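Local atomic coordinates of soluble inorganic pyrophosphatase (Toxoplasma gondii, PDB entry 5WRT), a protein that probably hydrolyses inorganic diphosphate to two phosphates with the help of magnesium ions, as a type I (family I) soluble pyrophosphatase. Residues A[33-38]-A[45-50]; A[140-145]-A[168-173]; A[14-19]-A[69-74]. All coordinates share one frame; numbering follows the deposited sequence.

Interaction 1 of 3, residues A[33-38]-A[45-50]; sequences IPLFPN and LLFNMV
The Phe36 and Phe47 rings lie side by side and point the same way, their centroids 5.3 Å apart and their planes turned 46° against each other, too oblique for a stack and too shallow for a T. Contact is made at one corner, where Phe36 CE1 comes to 3.4 Å from Phe47 CE2. One face of the Phe36 ring has Leu35 CG over its centre; at the edge, near the ring plane, CD1 meets Leu46 O, and obliquely Phe36 CD1 also meets Leu45 CD1 at 3.9 Å. With CG anti to the backbone N (chi1 174°), Leu35 CG comes over the Phe36 ring, although the CB points away from 45-50. Leu35 CD1 lies at the edge of Phe47, near that ring's plane and beside CD2.

Next to the aromatic pair the backbones join directly: Asn48 N donates to Leu35 O at 2.8 Å, nearly straight at 166°, and Phe47 CA brings a C-H to the same oxygen. The Asn48 amide slides past the Pro37 ring in the opposite direction, with Asn48 ND2 3.4 Å from Pro37 CB, and the same ND2 reaches Pro34 O in a weak hydrogen bond of 3.3 Å. Pro37 CD sits against Leu46 O, an oxygen that also accepts a hydrogen bond from a water, which in turn accepts one from Asn38 N. At the far end Ile33 CD1 touches Val50 CG2.

The irregular run 33-38 thus lies against the first part of strand 47-53, running opposite to it. Helix 214-232 packs against the aromatic side, Tyr222 on Phe36 and Leu45 and Val221 on Phe47, while strand 136-149 pairs with 47-53 and sends Val136 against Ile33 and Asn48.

Interaction 2 of 3, residues A[140-145]-A[168-173]; sequences KVLGAL and SQLNSV
Lys140 sends its ammonium across the backbone of 168-173, its side chain crossing that of Asn171 obliquely. The chain runs extended from the strand until chi3 (46°) bends it, bringing Lys140 CE within 3.1 Å of Leu170 O. Lys140 NZ then donates to Leu170 O at 2.8 Å and to Asn171 OD1 at 2.9 Å, approaching the second from above the amide carbonyl plane. Phe167 supplies a third acceptor through its backbone O and lays its ring by the charge in a cation-pi contact, so three oxygens grip this buried nitrogen.

Beside it, Leu142 pushes CD2 against the peptide after Leu170, 3.4 Å from Leu170 O and 3.9 Å from Leu170 CB. Ile160 and Val176 also touch the Leu142 side chain. Val173 CG2 packs on the backbone near Leu142 O and 4.1 Å from Gly143 CA. A water lies within hydrogen-bonding distance of both Val141 O and Asn171 O.

Strand 136-149 is bulged here. Leu142 and Gly143 both face Leu158 of the neighbouring strand 152-161, a classic beta bulge, and directly beside it runs the segment that leads through the N-cap residue Ser172 into helix 173-179. The contact therefore joins the central sheet of the pyrophosphatase fold to the start of one of its surrounding helices.

Interaction 3 of 3, residues A[14-19]-A[69-74]; sequences DFRVLL and FTPIMQ
Pro71 sits against Leu18, the two side chains side by side and pointing the same way, with Leu18 CD2 3.5 Å from Pro71 CB. The same CD2 methyl also reaches Phe69 CB. Next along, Val17 CB lies 4.4 Å from Ile72 CB, and the Ile72 side chain goes on to pack on Met63 of strand 57-63.

The backbones of the same two residues form a single antiparallel bridge, a hydrogen-bonded pair: Val17 N donates to Ile72 O and Ile72 N to Val17 O, both at 3.0 Å. The bridge joins the edge strand 72-74 of one three-stranded antiparallel sheet to the middle strand of another, made of 3-7, 16-20 and 26-27. Ile72 also lies about 4 Å, side chain to side chain, from Glu52, a magnesium ligand seen for this protein, though that metal is not bound to this chain.

Further out, Arg16 turns one guanidinium face to both Pro71 CG and Met73 SD. Met73 SD is 3.8 Å from Arg16 NH2, and the bend at chi3 (66°) swings Met73 CE back to 3.5 Å from Phe15 O. At the polar margins two waters carry the pairing on: one accepts a hydrogen bond from Gln74 N and donates to Phe15 O, the other does the same for Leu19 N and Phe69 O.

From the N terminus the chain passes strand 3-7 and then 16-20, the first partner in interaction 3, which closes a long loop when the chain returns at 69-74. Interaction 1 is nested inside it, a short loop closed as 33-38 meets 45-50 at the start of strand 47-53. These two touch, Ile33 CD1 lying 3.6 Å from Leu19 CD1 and Val50 meeting Ile72, which ties the N-terminal strands to the core sheet. Interaction 2 follows in series, closing the loop from 140-145 to 168-173. It meets interaction 1 where neighbouring strands pack Phe47 on Val141. Interactions 2 and 3 lie on opposite sides of the chain's centre and do not touch.

Interaction 1 of 3, residues A[33-38]-A[45-50]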
ATOM      1  N   ILE A  33      14.328   8.515  27.022  1.00 33.47           N
ATOM      2  CA  ILE A  33      15.280   8.589  25.910  1.00 33.21           C
ATOM      3  C   ILE A  33      15.338  10.022  25.401  1.00 32.44           C
ATOM      4  O   ILE A  33      14.290  10.607  25.096  1.00 31.96           O
ATOM      5  CB  ILE A  33      14.917   7.606  24.792  1.00 33.05           C
ATOM      6  CG1 ILE A  33      15.108   6.173  25.281  1.00 33.43           C
ATOM      7  CG2 ILE A  33      15.768   7.859  23.554  1.00 30.80           C
ATOM      8  CD1 ILE A  33      15.000   5.142  24.198  1.00 35.02           C
ATOM      9  N   PRO A  34      16.521  10.625  25.301  1.00 32.85           N
ATOM     10  CA  PRO A  34      16.601  11.994  24.785  1.00 29.52           C
ATOM     11  C   PRO A  34      16.196  12.049  23.321  1.00 27.69           C
ATOM     12  O   PRO A  34      16.513  11.153  22.535  1.00 26.95           O
ATOM     13  CB  PRO A  34      18.077  12.362  24.976  1.00 28.75           C
ATOM     14  CG  PRO A  34      18.788  11.052  24.989  1.00 32.24           C
ATOM     15  CD  PRO A  34      17.847  10.085  25.649  1.00 32.94           C
ATOM     16  N   LEU A  35      15.464  13.106  22.964  1.00 27.14           N
ATOM     17  CA  LEU A  35      15.078  13.291  21.571  1.00 25.88           C
ATOM     18  C   LEU A  35      16.296  13.549  20.691  1.00 26.82           C
ATOM     19  O   LEU A  35      16.365  13.059  19.559  1.00 25.93           O
ATOM     20  CB  LEU A  35      14.076  14.438  21.449  1.00 25.99           C
ATOM     21  CG  LEU A  35      13.697  14.837  20.021  1.00 25.27           C
ATOM     22  CD1 LEU A  35      13.103  13.654  19.273  1.00 23.17           C
ATOM     23  CD2 LEU A  35      12.736  16.013  20.025  1.00 24.80           C
ATOM     24  N   PHE A  36      17.269  14.306  21.199  1.00 26.25           N
ATOM     25  CA  PHE A  36      18.500  14.603  20.472  1.00 27.02           C
ATOM     26  C   PHE A  36      19.651  13.799  21.060  1.00 28.51           C
ATOM     27  O   PHE A  36      20.162  14.144  22.137  1.00 30.83           O
ATOM     28  CB  PHE A  36      18.817  16.100  20.514  1.00 27.17           C
ATOM     29  CG  PHE A  36      17.706  16.973  20.008  1.00 26.93           C
ATOM     30  CD1 PHE A  36      17.479  17.108  18.649  1.00 25.31           C
ATOM     31  CD2 PHE A  36      16.897  17.673  20.890  1.00 26.91           C
ATOM     32  CE1 PHE A  36      16.462  17.915  18.179  1.00 25.86           C
ATOM     33  CE2 PHE A  36      15.879  18.482  20.424  1.00 26.78           C
ATOM     34  CZ  PHE A  36      15.662  18.603  19.066  1.00 25.28           C
ATOM     35  N   PRO A  37      20.094  12.723  20.404  1.00 27.01           N
ATOM     36  CA  PRO A  37      21.155  11.894  21.000  1.00 29.06           C
ATOM     37  C   PRO A  37      22.476  12.628  21.185  1.00 32.04           C
ATOM     38  O   PRO A  37      23.254  12.253  22.070  1.00 34.98           O
ATOM     39  CB  PRO A  37      21.285  10.725  20.012  1.00 27.97           C
ATOM     40  CG  PRO A  37      20.685  11.222  18.735  1.00 28.61           C
ATOM     41  CD  PRO A  37      19.605  12.179  19.127  1.00 25.78           C
ATOM     42  N   ASN A  38      22.757  13.662  20.388  1.00 30.20           N
ATOM     43  CA  ASN A  38      23.943  14.491  20.572  1.00 30.17           C
ATOM     44  C   ASN A  38      23.573  15.961  20.744  1.00 29.66           C
ATOM     45  O   ASN A  38      24.307  16.848  20.305  1.00 30.54           O
ATOM     46  CB  ASN A  38      24.924  14.334  19.408  1.00 29.48           C
ATOM     47  CG  ASN A  38      25.077  12.899  18.950  1.00 32.03           C
ATOM     48  OD1 ASN A  38      24.990  11.965  19.744  1.00 34.62           O
ATOM     49  ND2 ASN A  38      25.314  12.719  17.656  1.00 34.25           N
ATOM     50  N   LEU A  45      22.036  17.394  12.213  1.00 27.91           N
ATOM     51  CA  LEU A  45      21.093  17.261  13.311  1.00 27.68           C
ATOM     52  C   LEU A  45      20.495  15.861  13.329  1.00 27.16           C
ATOM     53  O   LEU A  45      19.961  15.385  12.322  1.00 25.55           O
ATOM     54  CB  LEU A  45      19.994  18.309  13.174  1.00 25.56           C
ATOM     55  CG  LEU A  45      18.907  18.335  14.243  1.00 27.79           C
ATOM     56  CD1 LEU A  45      19.484  18.644  15.617  1.00 27.27           C
ATOM     57  CD2 LEU A  45      17.863  19.351  13.848  1.00 27.31           C
ATOM     58  N   LEU A  46      20.593  15.198  14.478  1.00 27.21           N
ATOM     59  CA  LEU A  46      20.105  13.840  14.652  1.00 26.96           C
ATOM     60  C   LEU A  46      18.969  13.812  15.661  1.00 26.46           C
ATOM     61  O   LEU A  46      19.027  14.485  16.696  1.00 26.02           O
ATOM     62  CB  LEU A  46      21.228  12.906  15.113  1.00 29.02           C
ATOM     63  CG  LEU A  46      22.343  12.648  14.099  1.00 28.71           C
ATOM     64  CD1 LEU A  46      23.328  11.619  14.632  1.00 29.76           C
ATOM     65  CD2 LEU A  46      21.755  12.194  12.772  1.00 26.67           C
ATOM     66  N   PHE A  47      17.937  13.035  15.352  1.00 26.40           N
ATOM     67  CA  PHE A  47      16.846  12.759  16.271  1.00 25.43           C
ATOM     68  C   PHE A  47      16.851  11.266  16.551  1.00 25.86           C
ATOM     69  O   PHE A  47      17.143  10.465  15.658  1.00 26.19           O
ATOM     70  CB  PHE A  47      15.476  13.152  15.698  1.00 23.98           C
ATOM     71  CG  PHE A  47      15.374  14.582  15.247  1.00 24.13           C
ATOM     72  CD1 PHE A  47      15.932  14.988  14.048  1.00 24.07           C
ATOM     73  CD2 PHE A  47      14.692  15.514  16.014  1.00 24.69           C
ATOM     74  CE1 PHE A  47      15.824  16.299  13.626  1.00 24.34           C
ATOM     75  CE2 PHE A  47      14.582  16.826  15.599  1.00 24.48           C
ATOM     76  CZ  PHE A  47      15.148  17.219  14.403  1.00 23.60           C
ATOM     77  N   ASN A  48      16.522  10.884  17.777  1.00 24.14           N
ATOM     78  CA  ASN A  48      16.380   9.470  18.080  1.00 25.39           C
ATOM     79  C   ASN A  48      14.998   8.988  17.667  1.00 24.65           C
ATOM     80  O   ASN A  48      14.000   9.695  17.830  1.00 23.69           O
ATOM     81  CB  ASN A  48      16.627   9.193  19.563  1.00 25.79           C
ATOM     82  CG  ASN A  48      18.045   8.724  19.837  1.00 27.70           C
ATOM     83  OD1 ASN A  48      18.665   8.063  19.002  1.00 27.61           O
ATOM     84  ND2 ASN A  48      18.558   9.049  21.015  1.00 28.54           N
ATOM     85  N   MET A  49      14.952   7.785  17.108  1.00 24.68           N
ATOM     86  CA  MET A  49      13.710   7.156  16.690  1.00 24.56           C
ATOM     87  C   MET A  49      13.542   5.850  17.446  1.00 25.92           C
ATOM     88  O   MET A  49      14.453   5.015  17.458  1.00 27.07           O
ATOM     89  CB  MET A  49      13.705   6.899  15.180  1.00 23.36           C
ATOM     90  CG  MET A  49      12.715   5.829  14.738  1.00 22.65           C
ATOM     91  SD  MET A  49      12.838   5.460  12.976  1.00 23.71           S
ATOM     92  CE  MET A  49      11.376   4.450  12.734  1.00 22.25           C
ATOM     93  N   VAL A  50      12.389   5.682  18.082  1.00 23.72           N
ATOM     94  CA  VAL A  50      12.031   4.419  18.714  1.00 24.42           C
ATOM     95  C   VAL A  50      11.279   3.602  17.672  1.00 24.07           C
ATOM     96  O   VAL A  50      10.173   3.966  17.262  1.00 23.52           O
ATOM     97  CB  VAL A  50      11.189   4.633  19.978  1.00 24.85           C
ATOM     98  CG1 VAL A  50      10.701   3.296  20.525  1.00 25.70           C
ATOM     99  CG2 VAL A  50      11.992   5.383  21.030  1.00 25.31           C
TER
HETATM  100  O   HOH W   1      21.274  14.937  18.308  1.00 27.49           O

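Interaction 2 of 3, residues A[140-145]-A[168-173]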
ATOM      1  N   LYS A 140      18.311  11.283  10.594  1.00 24.36           N
ATOM      2  CA  LYS A 140      18.263  12.627  10.038  1.00 24.44           C
ATOM      3  C   LYS A 140      16.920  12.816   9.351  1.00 24.17           C
ATOM      4  O   LYS A 140      16.522  11.997   8.514  1.00 24.44           O
ATOM      5  CB  LYS A 140      19.411  12.864   9.057  1.00 24.90           C
ATOM      6  CG  LYS A 140      19.309  14.171   8.290  1.00 25.18           C
ATOM      7  CD  LYS A 140      20.585  14.462   7.518  1.00 28.26           C
ATOM      8  CE  LYS A 140      21.072  13.235   6.764  1.00 29.25           C
ATOM      9  NZ  LYS A 140      22.204  13.560   5.852  1.00 29.28           N
ATOM     10  N   VAL A 141      16.228  13.888   9.710  1.00 21.96           N
ATOM     11  CA  VAL A 141      14.884  14.143   9.208  1.00 22.67           C
ATOM     12  C   VAL A 141      14.967  14.711   7.797  1.00 23.82           C
ATOM     13  O   VAL A 141      15.740  15.640   7.531  1.00 25.07           O
ATOM     14  CB  VAL A 141      14.133  15.086  10.160  1.00 22.83           C
ATOM     15  CG1 VAL A 141      13.016  15.782   9.441  1.00 23.67           C
ATOM     16  CG2 VAL A 141      13.598  14.303  11.352  1.00 21.50           C
ATOM     17  N   LEU A 142      14.162  14.154   6.886  1.00 22.24           N
ATOM     18  CA  LEU A 142      14.191  14.537   5.482  1.00 22.69           C
ATOM     19  C   LEU A 142      12.935  15.254   5.006  1.00 22.57           C
ATOM     20  O   LEU A 142      12.998  15.969   4.001  1.00 23.16           O
ATOM     21  CB  LEU A 142      14.403  13.298   4.600  1.00 22.79           C
ATOM     22  CG  LEU A 142      15.677  12.491   4.845  1.00 23.19           C
ATOM     23  CD1 LEU A 142      15.593  11.140   4.147  1.00 23.21           C
ATOM     24  CD2 LEU A 142      16.896  13.267   4.384  1.00 24.12           C
ATOM     25  N   GLY A 143      11.813  15.087   5.691  1.00 22.02           N
ATOM     26  CA  GLY A 143      10.562  15.652   5.227  1.00 22.05           C
ATOM     27  C   GLY A 143       9.410  15.108   6.039  1.00 21.50           C
ATOM     28  O   GLY A 143       9.594  14.345   6.991  1.00 21.12           O
ATOM     29  N   ALA A 144       8.206  15.520   5.646  1.00 21.36           N
ATOM     30  CA  ALA A 144       7.017  15.153   6.403  1.00 21.07           C
ATOM     31  C   ALA A 144       5.787  15.249   5.514  1.00 21.32           C
ATOM     32  O   ALA A 144       5.646  16.196   4.738  1.00 21.88           O
ATOM     33  CB  ALA A 144       6.843  16.045   7.637  1.00 21.20           C
ATOM     34  N   LEU A 145       4.904  14.262   5.642  1.00 21.77           N
ATOM     35  CA  LEU A 145       3.607  14.259   4.980  1.00 22.31           C
ATOM     36  C   LEU A 145       2.535  14.572   6.014  1.00 22.22           C
ATOM     37  O   LEU A 145       2.533  13.991   7.104  1.00 22.97           O
ATOM     38  CB  LEU A 145       3.331  12.908   4.319  1.00 21.12           C
ATOM     39  CG  LEU A 145       4.165  12.556   3.088  1.00 21.16           C
ATOM     40  CD1 LEU A 145       4.231  11.050   2.896  1.00 20.77           C
ATOM     41  CD2 LEU A 145       3.589  13.228   1.853  1.00 21.79           C
ATOM     42  N   SER A 168      24.671  10.376   4.188  1.00 34.84           N
ATOM     43  CA  SER A 168      25.299  11.647   3.842  1.00 34.20           C
ATOM     44  C   SER A 168      24.791  12.210   2.521  1.00 33.19           C
ATOM     45  O   SER A 168      24.984  13.402   2.254  1.00 34.83           O
ATOM     46  CB  SER A 168      26.819  11.491   3.787  1.00 35.88           C
ATOM     47  OG  SER A 168      27.198  10.577   2.775  1.00 36.23           O
ATOM     48  N   GLN A 169      24.161  11.384   1.688  1.00 35.21           N
ATOM     49  CA  GLN A 169      23.665  11.821   0.392  1.00 35.34           C
ATOM     50  C   GLN A 169      22.218  12.294   0.425  1.00 34.73           C
ATOM     51  O   GLN A 169      21.767  12.931  -0.533  1.00 34.95           O
ATOM     52  CB  GLN A 169      23.789  10.681  -0.622  1.00 39.15           C
ATOM     53  CG  GLN A 169      25.195  10.441  -1.130  1.00 40.42           C
ATOM     54  CD  GLN A 169      25.232   9.391  -2.218  1.00 42.47           C
ATOM     55  OE1 GLN A 169      25.366   8.199  -1.941  1.00 43.54           O
ATOM     56  NE2 GLN A 169      25.099   9.826  -3.466  1.00 41.14           N
ATOM     57  N   LEU A 170      21.481  11.992   1.489  1.00 31.43           N
ATOM     58  CA  LEU A 170      20.080  12.372   1.618  1.00 30.23           C
ATOM     59  C   LEU A 170      19.953  13.491   2.644  1.00 29.78           C
ATOM     60  O   LEU A 170      20.288  13.300   3.816  1.00 29.47           O
ATOM     61  CB  LEU A 170      19.221  11.174   2.024  1.00 29.24           C
ATOM     62  CG  LEU A 170      19.233   9.969   1.083  1.00 29.63           C
ATOM     63  CD1 LEU A 170      18.442   8.814   1.681  1.00 28.73           C
ATOM     64  CD2 LEU A 170      18.689  10.347  -0.286  1.00 29.94           C
ATOM     65  N   ASN A 171      19.469  14.652   2.203  1.00 29.52           N
ATOM     66  CA  ASN A 171      19.222  15.766   3.109  1.00 30.11           C
ATOM     67  C   ASN A 171      17.850  16.407   2.957  1.00 28.67           C
ATOM     68  O   ASN A 171      17.465  17.189   3.833  1.00 29.96           O
ATOM     69  CB  ASN A 171      20.296  16.854   2.942  1.00 31.89           C
ATOM     70  CG  ASN A 171      21.706  16.313   3.082  1.00 31.89           C
ATOM     71  OD1 ASN A 171      22.105  15.874   4.161  1.00 32.03           O
ATOM     72  ND2 ASN A 171      22.465  16.335   1.993  1.00 33.07           N
ATOM     73  N   SER A 172      17.102  16.106   1.898  1.00 28.94           N
ATOM     74  CA  SER A 172      15.750  16.628   1.748  1.00 29.19           C
ATOM     75  C   SER A 172      14.946  15.692   0.852  1.00 29.12           C
ATOM     76  O   SER A 172      15.460  14.698   0.332  1.00 29.80           O
ATOM     77  CB  SER A 172      15.751  18.058   1.202  1.00 31.96           C
ATOM     78  OG  SER A 172      14.563  18.735   1.587  1.00 31.08           O
ATOM     79  N   VAL A 173      13.664  16.033   0.681  1.00 29.50           N
ATOM     80  CA  VAL A 173      12.762  15.261  -0.174  1.00 29.82           C
ATOM     81  C   VAL A 173      13.342  15.096  -1.573  1.00 30.90           C
ATOM     82  O   VAL A 173      13.252  14.019  -2.175  1.00 30.51           O
ATOM     83  CB  VAL A 173      11.376  15.930  -0.218  1.00 30.49           C
ATOM     84  CG1 VAL A 173      10.458  15.191  -1.183  1.00 29.95           C
ATOM     85  CG2 VAL A 173      10.768  15.987   1.174  1.00 28.19           C
TER
HETATM   86  O   HOH W   2      18.390  17.078   6.504  1.00 30.56           O

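Interaction 3 of 3, residues A[14-19]-A[69-74]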
ATOM      1  N   ASP A  14       1.069 -11.754  25.062  1.00 49.03           N
ATOM      2  CA  ASP A  14       2.036 -11.492  26.120  1.00 50.90           C
ATOM      3  C   ASP A  14       3.341 -10.887  25.614  1.00 49.40           C
ATOM      4  O   ASP A  14       4.216 -10.577  26.428  1.00 49.51           O
ATOM      5  CB  ASP A  14       2.336 -12.780  26.900  1.00 53.72           C
ATOM      6  CG  ASP A  14       3.005 -13.846  26.048  1.00 55.79           C
ATOM      7  OD1 ASP A  14       3.089 -13.672  24.813  1.00 53.85           O
ATOM      8  OD2 ASP A  14       3.446 -14.866  26.618  1.00 59.42           O
ATOM      9  N   PHE A  15       3.497 -10.713  24.304  1.00 50.47           N
ATOM     10  CA  PHE A  15       4.757 -10.212  23.778  1.00 49.00           C
ATOM     11  C   PHE A  15       4.944  -8.758  24.189  1.00 46.50           C
ATOM     12  O   PHE A  15       4.014  -7.950  24.118  1.00 46.40           O
ATOM     13  CB  PHE A  15       4.803 -10.341  22.256  1.00 46.22           C
ATOM     14  CG  PHE A  15       6.122  -9.942  21.655  1.00 46.66           C
ATOM     15  CD1 PHE A  15       7.217 -10.786  21.744  1.00 47.56           C
ATOM     16  CD2 PHE A  15       6.273  -8.724  21.012  1.00 43.93           C
ATOM     17  CE1 PHE A  15       8.435 -10.428  21.196  1.00 47.46           C
ATOM     18  CE2 PHE A  15       7.491  -8.359  20.463  1.00 43.11           C
ATOM     19  CZ  PHE A  15       8.573  -9.214  20.557  1.00 43.15           C
ATOM     20  N   ARG A  16       6.159  -8.426  24.615  1.00 43.94           N
ATOM     21  CA  ARG A  16       6.429  -7.103  25.156  1.00 42.55           C
ATOM     22  C   ARG A  16       7.924  -6.833  25.070  1.00 43.56           C
ATOM     23  O   ARG A  16       8.736  -7.714  25.362  1.00 43.80           O
ATOM     24  CB  ARG A  16       5.931  -7.011  26.607  1.00 43.36           C
ATOM     25  CG  ARG A  16       6.600  -5.959  27.475  1.00 45.84           C
ATOM     26  CD  ARG A  16       6.353  -6.243  28.957  1.00 48.88           C
ATOM     27  NE  ARG A  16       4.930  -6.300  29.285  1.00 54.59           N
ATOM     28  CZ  ARG A  16       4.324  -5.501  30.160  1.00 56.64           C
ATOM     29  NH1 ARG A  16       5.019  -4.573  30.806  1.00 52.98           N
ATOM     30  NH2 ARG A  16       3.023  -5.630  30.392  1.00 56.35           N
ATOM     31  N   VAL A  17       8.275  -5.616  24.666  1.00 40.82           N
ATOM     32  CA  VAL A  17       9.665  -5.188  24.557  1.00 38.57           C
ATOM     33  C   VAL A  17       9.879  -4.009  25.493  1.00 40.77           C
ATOM     34  O   VAL A  17       9.199  -2.981  25.375  1.00 39.13           O
ATOM     35  CB  VAL A  17      10.039  -4.813  23.113  1.00 38.31           C
ATOM     36  CG1 VAL A  17      11.484  -4.349  23.048  1.00 38.50           C
ATOM     37  CG2 VAL A  17       9.809  -5.992  22.180  1.00 38.73           C
ATOM     38  N   LEU A  18      10.821  -4.160  26.416  1.00 41.27           N
ATOM     39  CA  LEU A  18      11.193  -3.124  27.364  1.00 41.76           C
ATOM     40  C   LEU A  18      12.620  -2.672  27.086  1.00 44.23           C
ATOM     41  O   LEU A  18      13.429  -3.423  26.533  1.00 43.99           O
ATOM     42  CB  LEU A  18      11.070  -3.621  28.806  1.00 44.96           C
ATOM     43  CG  LEU A  18       9.647  -3.886  29.299  1.00 44.83           C
ATOM     44  CD1 LEU A  18       9.618  -5.056  30.270  1.00 48.95           C
ATOM     45  CD2 LEU A  18       9.070  -2.636  29.947  1.00 45.45           C
ATOM     46  N   LEU A  19      12.922  -1.437  27.467  1.00 43.50           N
ATOM     47  CA  LEU A  19      14.226  -0.842  27.222  1.00 43.74           C
ATOM     48  C   LEU A  19      14.950  -0.604  28.538  1.00 47.15           C
ATOM     49  O   LEU A  19      14.332  -0.250  29.547  1.00 47.76           O
ATOM     50  CB  LEU A  19      14.095   0.477  26.457  1.00 43.29           C
ATOM     51  CG  LEU A  19      13.691   0.365  24.987  1.00 41.82           C
ATOM     52  CD1 LEU A  19      13.980   1.666  24.274  1.00 41.78           C
ATOM     53  CD2 LEU A  19      14.421  -0.786  24.317  1.00 43.25           C
ATOM     54  N   PHE A  69       7.029   2.366  32.342  1.00 39.77           N
ATOM     55  CA  PHE A  69       8.147   2.324  31.402  1.00 37.96           C
ATOM     56  C   PHE A  69       7.691   2.243  29.951  1.00 36.33           C
ATOM     57  O   PHE A  69       8.529   2.033  29.062  1.00 35.75           O
ATOM     58  CB  PHE A  69       9.106   1.166  31.704  1.00 39.40           C
ATOM     59  CG  PHE A  69       9.823   1.303  33.015  1.00 41.76           C
ATOM     60  CD1 PHE A  69      10.661   2.380  33.251  1.00 41.42           C
ATOM     61  CD2 PHE A  69       9.643   0.368  34.021  1.00 45.39           C
ATOM     62  CE1 PHE A  69      11.317   2.516  34.460  1.00 45.55           C
ATOM     63  CE2 PHE A  69      10.295   0.498  35.233  1.00 47.54           C
ATOM     64  CZ  PHE A  69      11.134   1.575  35.451  1.00 46.76           C
ATOM     65  N   THR A  70       6.396   2.409  29.687  1.00 36.49           N
ATOM     66  CA  THR A  70       5.848   2.526  28.343  1.00 37.84           C
ATOM     67  C   THR A  70       6.404   1.469  27.371  1.00 35.65           C
ATOM     68  O   THR A  70       7.016   1.802  26.374  1.00 36.00           O
ATOM     69  CB  THR A  70       6.081   3.923  27.783  1.00 34.44           C
ATOM     70  OG1 THR A  70       7.483   4.139  27.587  1.00 34.42           O
ATOM     71  CG2 THR A  70       5.551   4.969  28.750  1.00 35.19           C
ATOM     72  N   PRO A  71       6.182   0.185  27.665  1.00 36.65           N
ATOM     73  CA  PRO A  71       6.724  -0.862  26.793  1.00 35.74           C
ATOM     74  C   PRO A  71       6.010  -0.908  25.452  1.00 33.53           C
ATOM     75  O   PRO A  71       4.913  -0.376  25.274  1.00 35.06           O
ATOM     76  CB  PRO A  71       6.478  -2.145  27.591  1.00 37.71           C
ATOM     77  CG  PRO A  71       5.263  -1.838  28.395  1.00 38.97           C
ATOM     78  CD  PRO A  71       5.365  -0.379  28.754  1.00 37.90           C
ATOM     79  N   ILE A  72       6.654  -1.572  24.500  1.00 33.87           N
ATOM     80  CA  ILE A  72       6.087  -1.757  23.170  1.00 33.01           C
ATOM     81  C   ILE A  72       5.378  -3.103  23.157  1.00 34.19           C
ATOM     82  O   ILE A  72       5.987  -4.140  23.440  1.00 35.60           O
ATOM     83  CB  ILE A  72       7.170  -1.685  22.082  1.00 32.61           C
ATOM     84  CG1 ILE A  72       7.813  -0.298  22.064  1.00 30.59           C
ATOM     85  CG2 ILE A  72       6.585  -2.015  20.714  1.00 30.61           C
ATOM     86  CD1 ILE A  72       8.960  -0.176  21.093  1.00 29.83           C
ATOM     87  N   MET A  73       4.090  -3.084  22.825  1.00 34.46           N
ATOM     88  CA  MET A  73       3.269  -4.282  22.737  1.00 35.53           C
ATOM     89  C   MET A  73       2.353  -4.137  21.533  1.00 34.50           C
ATOM     90  O   MET A  73       2.252  -3.064  20.933  1.00 33.38           O
ATOM     91  CB  MET A  73       2.437  -4.494  24.012  1.00 36.74           C
ATOM     92  CG  MET A  73       3.216  -4.389  25.314  1.00 38.54           C
ATOM     93  SD  MET A  73       2.229  -4.799  26.770  1.00 41.38           S
ATOM     94  CE  MET A  73       1.893  -6.538  26.501  1.00 42.13           C
ATOM     95  N   GLN A  74       1.681  -5.226  21.178  1.00 37.25           N
ATOM     96  CA  GLN A  74       0.769  -5.198  20.044  1.00 35.47           C
ATOM     97  C   GLN A  74      -0.559  -4.573  20.452  1.00 37.73           C
ATOM     98  O   GLN A  74      -1.104  -4.871  21.520  1.00 38.42           O
ATOM     99  CB  GLN A  74       0.546  -6.605  19.491  1.00 35.36           C
ATOM    100  CG  GLN A  74      -0.228  -6.626  18.184  1.00 35.25           C
ATOM    101  CD  GLN A  74      -0.078  -7.937  17.441  1.00 36.16           C
ATOM    102  OE1 GLN A  74       0.643  -8.832  17.879  1.00 39.04           O
ATOM    103  NE2 GLN A  74      -0.756  -8.053  16.304  1.00 35.71           N
TER
HETATM  104  O   HOH W   3       1.760  -7.745  22.590  1.00 39.82           O
HETATM  105  O   HOH W   4      10.937   0.358  28.638  1.00 38.35           O